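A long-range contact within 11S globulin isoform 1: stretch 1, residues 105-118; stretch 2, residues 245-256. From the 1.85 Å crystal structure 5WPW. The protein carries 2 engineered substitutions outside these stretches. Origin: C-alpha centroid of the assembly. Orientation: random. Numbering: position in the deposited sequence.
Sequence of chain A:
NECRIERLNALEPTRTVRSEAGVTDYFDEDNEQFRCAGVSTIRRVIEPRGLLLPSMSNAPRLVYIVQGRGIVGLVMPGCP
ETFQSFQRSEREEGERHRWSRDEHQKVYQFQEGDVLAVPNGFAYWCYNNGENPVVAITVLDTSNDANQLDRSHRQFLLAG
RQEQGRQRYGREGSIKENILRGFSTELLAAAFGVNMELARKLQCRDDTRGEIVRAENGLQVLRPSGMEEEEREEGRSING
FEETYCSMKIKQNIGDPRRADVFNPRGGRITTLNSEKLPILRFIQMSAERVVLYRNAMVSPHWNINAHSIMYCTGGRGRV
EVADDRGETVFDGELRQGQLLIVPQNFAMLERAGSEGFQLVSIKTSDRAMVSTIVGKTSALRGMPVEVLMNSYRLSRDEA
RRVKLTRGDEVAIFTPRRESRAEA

Stretch 1 105-118: QKVYQFQEGDVLAV
Stretch 2 245-256: YCSMKIKQNIGD

How do two stretches whose touching residues lie at least 133 positions apart in sequence join? Strand 114-118 runs antiparallel to strand 251-253, their directions 160° apart and axes 4.4 Å apart at closest. Asp114 faces Asn253 (CA-CA 4.0 Å), Val115 faces Gln252 (CA-CA 5.3 Å) and Leu116 faces Lys251 (CA-CA 4.4 Å). Val115 and Gln252 form the hydrogen-bonded pair: Val115 N to Gln252 O, 2.7 Å, and Gln252 N to Val115 O, 2.9 Å. Ala117 N to Ile250 O (2.9 Å) and Ile254 N to Gly113 O (2.9 Å) extend the ladder.

What lets the chains close up at Gly113? A type II turn, Gln111 to Asp114, places Gly113 at phi/psi 87/-6, its CA 4.1 Å from the CA of Gly255 (-90/-25). Each glycine fits where the other leaves a hollow: a CB on Gly113 would clash with Asn253 ND2, and one on Gly255 with Gly113 CA.

Which bump fills the largest share of the contact? Ile250 (phi/psi -115/0, chi1 58°, chi2 132°) lays CD1 over the face of the Tyr108 ring (chi1 m, chi2 -91°), 3.8 Å from the ring centroid, a CH-pi contact. The same CD1 lies 4.0 Å from Leu116 CD2 (chi1 m, chi2 124°), so one methyl fills the hollow between ring and leucine. A water bridges Tyr108 OH and Met248 O.

How do polar side chains fit around this core? With Asp114 and Asn253 on the same face as Leu116 and Lys251, Asn253 (chi1 t) donates from ND2 to Asp114 OD1 at 3.2 Å. Lys251 (chi1 t, chi2 t) lays its chain along Phe110, CD 4.0 Å from Phe110 CB; its NZ reaches Gln109 O through water. On the other face, Val115 CG2 (chi1 t) meets Ile254 CD1 at 3.7 Å. Farther off, Lys106 (chi1 p, chi2 t, chi3 p, chi4 t) donates from NZ to Cys246 O at 3.1 Å.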

ATOM      1  N   GLN A 105     -29.252  10.263   4.892  1.00 28.55           N
ATOM      2  CA  GLN A 105     -27.928  10.439   4.334  1.00 27.75           C
ATOM      3  C   GLN A 105     -28.001  11.291   3.076  1.00 31.93           C
ATOM      4  O   GLN A 105     -29.083  11.582   2.543  1.00 29.97           O
ATOM      5  CB  GLN A 105     -27.263   9.096   4.047  1.00 27.13           C
ATOM      6  CG  GLN A 105     -26.777   8.420   5.315  1.00 29.42           C
ATOM      7  CD  GLN A 105     -25.893   7.232   5.021  1.00 31.22           C
ATOM      8  OE1 GLN A 105     -25.261   7.164   3.958  1.00 31.66           O
ATOM      9  NE2 GLN A 105     -25.822   6.297   5.962  1.00 34.17           N
ATOM     10  N   LYS A 106     -26.813  11.694   2.621  1.00 27.15           N
ATOM     11  CA  LYS A 106     -26.688  12.637   1.518  1.00 31.24           C
ATOM     12  C   LYS A 106     -27.227  12.021   0.232  1.00 30.93           C
ATOM     13  O   LYS A 106     -27.093  10.822  -0.008  1.00 28.57           O
ATOM     14  CB  LYS A 106     -25.221  13.035   1.354  1.00 32.25           C
ATOM     15  CG  LYS A 106     -24.277  11.841   1.299  1.00 32.08           C
ATOM     16  CD  LYS A 106     -22.800  12.253   1.331  1.00 39.56           C
ATOM     17  CE  LYS A 106     -22.300  12.473   2.766  1.00 38.50           C
ATOM     18  NZ  LYS A 106     -20.807  12.630   2.809  1.00 39.34           N
ATOM     19  N   VAL A 107     -27.852  12.845  -0.605  1.00 26.50           N
ATOM     20  CA  VAL A 107     -28.450  12.336  -1.817  1.00 29.80           C
ATOM     21  C   VAL A 107     -27.672  12.907  -2.990  1.00 31.01           C
ATOM     22  O   VAL A 107     -27.101  14.001  -2.915  1.00 34.97           O
ATOM     23  CB  VAL A 107     -29.945  12.682  -1.872  1.00 34.90           C
ATOM     24  CG1 VAL A 107     -30.657  12.001  -0.692  1.00 33.54           C
ATOM     25  CG2 VAL A 107     -30.116  14.169  -1.801  1.00 33.50           C
ATOM     26  N   TYR A 108     -27.609  12.126  -4.056  1.00 31.03           N
ATOM     27  CA  TYR A 108     -26.752  12.391  -5.198  1.00 32.71           C
ATOM     28  C   TYR A 108     -27.621  12.707  -6.406  1.00 36.27           C
ATOM     29  O   TYR A 108     -28.445  11.884  -6.818  1.00 34.20           O
ATOM     30  CB  TYR A 108     -25.864  11.184  -5.474  1.00 32.61           C
ATOM     31  CG  TYR A 108     -25.082  10.729  -4.265  1.00 32.52           C
ATOM     32  CD1 TYR A 108     -23.815  11.231  -4.014  1.00 37.37           C
ATOM     33  CD2 TYR A 108     -25.591   9.771  -3.390  1.00 35.13           C
ATOM     34  CE1 TYR A 108     -23.080  10.812  -2.927  1.00 37.68           C
ATOM     35  CE2 TYR A 108     -24.857   9.347  -2.282  1.00 33.84           C
ATOM     36  CZ  TYR A 108     -23.601   9.880  -2.060  1.00 34.30           C
ATOM     37  OH  TYR A 108     -22.846   9.484  -0.969  1.00 37.09           O
ATOM     38  N   GLN A 109     -27.429  13.881  -6.984  1.00 31.64           N
ATOM     39  CA  GLN A 109     -28.226  14.296  -8.129  1.00 32.03           C
ATOM     40  C   GLN A 109     -27.461  13.980  -9.398  1.00 31.98           C
ATOM     41  O   GLN A 109     -26.335  14.442  -9.574  1.00 38.63           O
ATOM     42  CB  GLN A 109     -28.579  15.774  -8.027  1.00 33.90           C
ATOM     43  CG  GLN A 109     -29.415  16.025  -6.801  1.00 39.03           C
ATOM     44  CD  GLN A 109     -30.229  17.277  -6.910  1.00 45.69           C
ATOM     45  OE1 GLN A 109     -31.080  17.399  -7.791  1.00 53.33           O
ATOM     46  NE2 GLN A 109     -29.969  18.228  -6.022  1.00 45.34           N
ATOM     47  N   PHE A 110     -28.063  13.184 -10.263  1.00 31.87           N
ATOM     48  CA  PHE A 110     -27.384  12.662 -11.433  1.00 33.50           C
ATOM     49  C   PHE A 110     -28.011  13.223 -12.704  1.00 38.30           C
ATOM     50  O   PHE A 110     -29.072  13.849 -12.689  1.00 34.89           O
ATOM     51  CB  PHE A 110     -27.421  11.135 -11.436  1.00 30.81           C
ATOM     52  CG  PHE A 110     -28.783  10.555 -11.660  1.00 30.57           C
ATOM     53  CD1 PHE A 110     -29.236  10.291 -12.940  1.00 28.69           C
ATOM     54  CD2 PHE A 110     -29.592  10.216 -10.587  1.00 31.19           C
ATOM     55  CE1 PHE A 110     -30.489   9.735 -13.156  1.00 31.74           C
ATOM     56  CE2 PHE A 110     -30.836   9.646 -10.800  1.00 29.39           C
ATOM     57  CZ  PHE A 110     -31.285   9.414 -12.074  1.00 36.23           C
ATOM     58  N   GLN A 111     -27.337  12.992 -13.822  1.00 31.38           N
ATOM     59  CA  GLN A 111     -27.806  13.537 -15.089  1.00 33.82           C
ATOM     60  C   GLN A 111     -27.238  12.687 -16.211  1.00 32.19           C
ATOM     61  O   GLN A 111     -26.433  11.784 -15.977  1.00 32.29           O
ATOM     62  CB  GLN A 111     -27.402  15.007 -15.236  1.00 34.71           C
ATOM     63  CG  GLN A 111     -25.933  15.234 -15.593  1.00 36.18           C
ATOM     64  CD  GLN A 111     -25.673  16.621 -16.189  1.00 46.96           C
ATOM     65  OE1 GLN A 111     -25.743  16.813 -17.405  1.00 53.10           O
ATOM     66  NE2 GLN A 111     -25.355  17.588 -15.327  1.00 48.79           N
ATOM     67  N   GLU A 112     -27.669  12.982 -17.439  1.00 31.52           N
ATOM     68  CA  GLU A 112     -27.187  12.232 -18.595  1.00 32.33           C
ATOM     69  C   GLU A 112     -25.670  12.234 -18.611  1.00 29.03           C
ATOM     70  O   GLU A 112     -25.034  13.244 -18.299  1.00 33.90           O
ATOM     71  CB  GLU A 112     -27.733  12.831 -19.899  1.00 39.63           C
ATOM     72  CG  GLU A 112     -27.397  12.009 -21.145  1.00 43.90           C
ATOM     73  CD  GLU A 112     -27.662  12.771 -22.433  1.00 47.44           C
ATOM     74  OE1 GLU A 112     -27.089  12.400 -23.486  1.00 52.12           O
ATOM     75  OE2 GLU A 112     -28.445  13.738 -22.387  1.00 49.55           O
ATOM     76  N   GLY A 113     -25.096  11.077 -18.935  1.00 31.92           N
ATOM     77  CA  GLY A 113     -23.664  10.914 -18.983  1.00 28.87           C
ATOM     78  C   GLY A 113     -23.007  10.549 -17.665  1.00 28.43           C
ATOM     79  O   GLY A 113     -21.793  10.302 -17.645  1.00 28.11           O
ATOM     80  N   ASP A 114     -23.751  10.530 -16.565  1.00 28.68           N
ATOM     81  CA  ASP A 114     -23.149  10.182 -15.292  1.00 27.27           C
ATOM     82  C   ASP A 114     -22.879   8.686 -15.212  1.00 25.82           C
ATOM     83  O   ASP A 114     -23.645   7.866 -15.710  1.00 25.03           O
ATOM     84  CB  ASP A 114     -24.052  10.583 -14.134  1.00 27.25           C
ATOM     85  CG  ASP A 114     -23.929  12.036 -13.774  1.00 31.26           C
ATOM     86  OD1 ASP A 114     -23.010  12.720 -14.246  1.00 30.51           O
ATOM     87  OD2 ASP A 114     -24.756  12.493 -12.977  1.00 35.49           O
ATOM     88  N   VAL A 115     -21.786   8.337 -14.544  1.00 27.43           N
ATOM     89  CA  VAL A 115     -21.504   6.968 -14.133  1.00 27.13           C
ATOM     90  C   VAL A 115     -21.616   6.928 -12.623  1.00 23.71           C
ATOM     91  O   VAL A 115     -21.010   7.762 -11.936  1.00 24.68           O
ATOM     92  CB  VAL A 115     -20.107   6.492 -14.565  1.00 23.98           C
ATOM     93  CG1 VAL A 115     -19.882   5.142 -13.979  1.00 20.79           C
ATOM     94  CG2 VAL A 115     -20.007   6.422 -16.073  1.00 29.08           C
ATOM     95  N   LEU A 116     -22.411   5.992 -12.112  1.00 23.68           N
ATOM     96  CA  LEU A 116     -22.561   5.760 -10.681  1.00 26.37           C
ATOM     97  C   LEU A 116     -21.978   4.401 -10.324  1.00 22.49           C
ATOM     98  O   LEU A 116     -22.223   3.416 -11.026  1.00 23.70           O
ATOM     99  CB  LEU A 116     -24.031   5.797 -10.274  1.00 25.27           C
ATOM    100  CG  LEU A 116     -24.684   7.149 -10.512  1.00 27.63           C
ATOM    101  CD1 LEU A 116     -25.908   7.011 -11.402  1.00 31.15           C
ATOM    102  CD2 LEU A 116     -25.032   7.725  -9.164  1.00 35.29           C
ATOM    103  N   ALA A 117     -21.213   4.355  -9.233  1.00 22.53           N
ATOM    104  CA  ALA A 117     -20.594   3.123  -8.730  1.00 25.50           C
ATOM    105  C   ALA A 117     -21.265   2.742  -7.414  1.00 21.87           C
ATOM    106  O   ALA A 117     -21.225   3.516  -6.447  1.00 25.52           O
ATOM    107  CB  ALA A 117     -19.094   3.293  -8.515  1.00 25.04           C
ATOM    108  N   VAL A 118     -21.870   1.559  -7.380  1.00 22.71           N
ATOM    109  CA  VAL A 118     -22.537   1.036  -6.189  1.00 23.88           C
ATOM    110  C   VAL A 118     -21.834  -0.217  -5.666  1.00 22.18           C
ATOM    111  O   VAL A 118     -21.964  -1.280  -6.278  1.00 20.97           O
ATOM    112  CB  VAL A 118     -24.010   0.731  -6.514  1.00 22.48           C
ATOM    113  CG1 VAL A 118     -24.721   0.204  -5.298  1.00 27.23           C
ATOM    114  CG2 VAL A 118     -24.699   1.969  -7.042  1.00 29.93           C
ATOM    115  N   TYR A 245     -14.184   8.202   4.682  1.00 36.46           N
ATOM    116  CA  TYR A 245     -14.847   7.148   3.919  1.00 37.37           C
ATOM    117  C   TYR A 245     -16.310   7.475   3.663  1.00 36.11           C
ATOM    118  O   TYR A 245     -16.831   7.132   2.600  1.00 37.35           O
ATOM    119  CB  TYR A 245     -14.712   5.812   4.640  1.00 37.26           C
ATOM    120  CG  TYR A 245     -13.365   5.694   5.300  1.00 49.61           C
ATOM    121  CD1 TYR A 245     -12.233   5.390   4.553  1.00 48.41           C
ATOM    122  CD2 TYR A 245     -13.212   5.940   6.656  1.00 45.57           C
ATOM    123  CE1 TYR A 245     -10.995   5.308   5.138  1.00 50.88           C
ATOM    124  CE2 TYR A 245     -11.968   5.866   7.253  1.00 54.58           C
ATOM    125  CZ  TYR A 245     -10.861   5.544   6.489  1.00 54.59           C
ATOM    126  OH  TYR A 245      -9.617   5.463   7.081  1.00 63.02           O
ATOM    127  N   CYS A 246     -16.979   8.157   4.605  1.00 26.09           N
ATOM    128  CA  CYS A 246     -18.402   8.426   4.417  1.00 30.08           C
ATOM    129  C   CYS A 246     -18.656   9.474   3.355  1.00 34.79           C
ATOM    130  O   CYS A 246     -19.812   9.672   2.968  1.00 33.43           O
ATOM    131  CB  CYS A 246     -19.046   8.856   5.734  1.00 31.92           C
ATOM    132  SG  CYS A 246     -19.004   7.582   6.988  1.00 31.01           S
ATOM    133  N   SER A 247     -17.606  10.139   2.878  1.00 32.13           N
ATOM    134  CA  SER A 247     -17.726  11.175   1.866  1.00 33.80           C
ATOM    135  C   SER A 247     -17.097  10.759   0.544  1.00 33.66           C
ATOM    136  O   SER A 247     -16.673  11.623  -0.226  1.00 37.23           O
ATOM    137  CB  SER A 247     -17.102  12.481   2.372  1.00 34.55           C
ATOM    138  OG  SER A 247     -17.656  12.833   3.626  1.00 38.03           O
ATOM    139  N   MET A 248     -17.011   9.457   0.273  1.00 30.26           N
ATOM    140  CA  MET A 248     -16.498   8.987  -1.014  1.00 30.65           C
ATOM    141  C   MET A 248     -17.389   9.489  -2.147  1.00 31.52           C
ATOM    142  O   MET A 248     -18.619   9.404  -2.067  1.00 34.22           O
ATOM    143  CB  MET A 248     -16.482   7.461  -1.061  1.00 28.96           C
ATOM    144  CG  MET A 248     -15.409   6.764  -0.295  1.00 38.52           C
ATOM    145  SD  MET A 248     -15.459   5.046  -0.843  1.00 52.01           S
ATOM    146  CE  MET A 248     -16.959   4.486  -0.032  1.00 38.03           C
ATOM    147  N   LYS A 249     -16.777   9.981  -3.218  1.00 31.27           N
ATOM    148  CA  LYS A 249     -17.549  10.302  -4.402  1.00 25.30           C
ATOM    149  C   LYS A 249     -17.954   8.990  -5.061  1.00 27.37           C
ATOM    150  O   LYS A 249     -17.139   8.074  -5.172  1.00 24.90           O
ATOM    151  CB  LYS A 249     -16.732  11.176  -5.362  1.00 33.19           C
ATOM    152  CG  LYS A 249     -17.526  11.699  -6.558  1.00 29.21           C
ATOM    153  CD  LYS A 249     -16.646  12.503  -7.535  1.00 39.96           C
ATOM    154  CE  LYS A 249     -15.262  11.884  -7.673  1.00 33.03           C
ATOM    155  NZ  LYS A 249     -14.753  11.741  -9.082  1.00 38.20           N
ATOM    156  N   ILE A 250     -19.220   8.874  -5.461  1.00 27.40           N
ATOM    157  CA  ILE A 250     -19.730   7.666  -6.106  1.00 27.01           C
ATOM    158  C   ILE A 250     -20.160   7.905  -7.534  1.00 25.70           C
ATOM    159  O   ILE A 250     -20.650   6.973  -8.186  1.00 25.89           O
ATOM    160  CB  ILE A 250     -20.903   7.047  -5.318  1.00 29.05           C
ATOM    161  CG1 ILE A 250     -22.033   8.059  -5.160  1.00 33.80           C
ATOM    162  CG2 ILE A 250     -20.433   6.509  -3.977  1.00 30.04           C
ATOM    163  CD1 ILE A 250     -23.393   7.493  -5.503  1.00 33.25           C
ATOM    164  N   LYS A 251     -20.041   9.129  -8.025  1.00 25.97           N
ATOM    165  CA  LYS A 251     -20.618   9.505  -9.303  1.00 25.70           C
ATOM    166  C   LYS A 251     -19.599  10.349 -10.049  1.00 26.97           C
ATOM    167  O   LYS A 251     -18.898  11.171  -9.443  1.00 27.61           O
ATOM    168  CB  LYS A 251     -21.918  10.291  -9.095  1.00 32.64           C
ATOM    169  CG  LYS A 251     -22.455  10.995 -10.338  1.00 32.78           C
ATOM    170  CD  LYS A 251     -23.760  11.735  -9.991  1.00 37.14           C
ATOM    171  CE  LYS A 251     -23.640  13.231 -10.252  1.00 39.90           C
ATOM    172  NZ  LYS A 251     -22.987  14.016  -9.159  1.00 40.66           N
ATOM    173  N   GLN A 252     -19.509  10.135 -11.356  1.00 29.71           N
ATOM    174  CA  GLN A 252     -18.646  10.955 -12.199  1.00 30.76           C
ATOM    175  C   GLN A 252     -19.234  11.021 -13.596  1.00 28.28           C
ATOM    176  O   GLN A 252     -19.643   9.998 -14.151  1.00 26.52           O
ATOM    177  CB  GLN A 252     -17.221  10.394 -12.258  1.00 30.42           C
ATOM    178  CG  GLN A 252     -16.394  11.037 -13.352  1.00 31.68           C
ATOM    179  CD  GLN A 252     -15.349  11.978 -12.817  1.00 37.08           C
ATOM    180  OE1 GLN A 252     -15.372  12.350 -11.647  1.00 40.08           O
ATOM    181  NE2 GLN A 252     -14.402  12.355 -13.674  1.00 38.92           N
ATOM    182  N   ASN A 253     -19.282  12.222 -14.157  1.00 26.68           N
ATOM    183  CA  ASN A 253     -19.823  12.401 -15.491  1.00 31.14           C
ATOM    184  C   ASN A 253     -18.739  12.138 -16.536  1.00 29.80           C
ATOM    185  O   ASN A 253     -17.633  12.670 -16.436  1.00 32.37           O
ATOM    186  CB  ASN A 253     -20.400  13.807 -15.631  1.00 33.78           C
ATOM    187  CG  ASN A 253     -20.951  14.062 -17.005  1.00 34.07           C
ATOM    188  OD1 ASN A 253     -20.226  14.498 -17.886  1.00 38.38           O
ATOM    189  ND2 ASN A 253     -22.220  13.757 -17.209  1.00 33.26           N
ATOM    190  N   ILE A 254     -19.041  11.283 -17.513  1.00 30.12           N
ATOM    191  CA  ILE A 254     -18.130  11.041 -18.622  1.00 27.32           C
ATOM    192  C   ILE A 254     -18.726  11.423 -19.965  1.00 34.23           C
ATOM    193  O   ILE A 254     -18.083  11.196 -20.997  1.00 27.11           O
ATOM    194  CB  ILE A 254     -17.651   9.578 -18.663  1.00 29.12           C
ATOM    195  CG1 ILE A 254     -18.842   8.635 -18.861  1.00 25.69           C
ATOM    196  CG2 ILE A 254     -16.849   9.262 -17.399  1.00 31.35           C
ATOM    197  CD1 ILE A 254     -18.439   7.245 -19.315  1.00 33.54           C
ATOM    198  N   GLY A 255     -19.930  11.994 -19.989  1.00 28.41           N
ATOM    199  CA  GLY A 255     -20.579  12.274 -21.258  1.00 31.35           C
ATOM    200  C   GLY A 255     -20.247  13.650 -21.791  1.00 32.88           C
ATOM    201  O   GLY A 255     -20.329  13.894 -23.000  1.00 36.46           O
ATOM    202  N   ASP A 256     -19.886  14.543 -20.883  1.00 30.99           N
ATOM    203  CA  ASP A 256     -19.595  15.935 -21.194  1.00 32.18           C
ATOM    204  C   ASP A 256     -18.429  16.011 -22.165  1.00 34.07           C
ATOM    205  O   ASP A 256     -17.325  15.563 -21.827  1.00 33.97           O
ATOM    206  CB  ASP A 256     -19.263  16.719 -19.917  1.00 34.94           C
ATOM    207  CG  ASP A 256     -18.952  18.202 -20.182  1.00 42.25           C
ATOM    208  OD1 ASP A 256     -18.887  18.634 -21.355  1.00 43.24           O
ATOM    209  OD2 ASP A 256     -18.758  18.957 -19.201  1.00 46.92           O
TER
HETATM  210  O   HOH W   1     -20.523  10.434  -0.678  1.00 38.46           O
HETATM  211  O   HOH W   2     -23.896  16.210  -8.544  1.00 42.56           O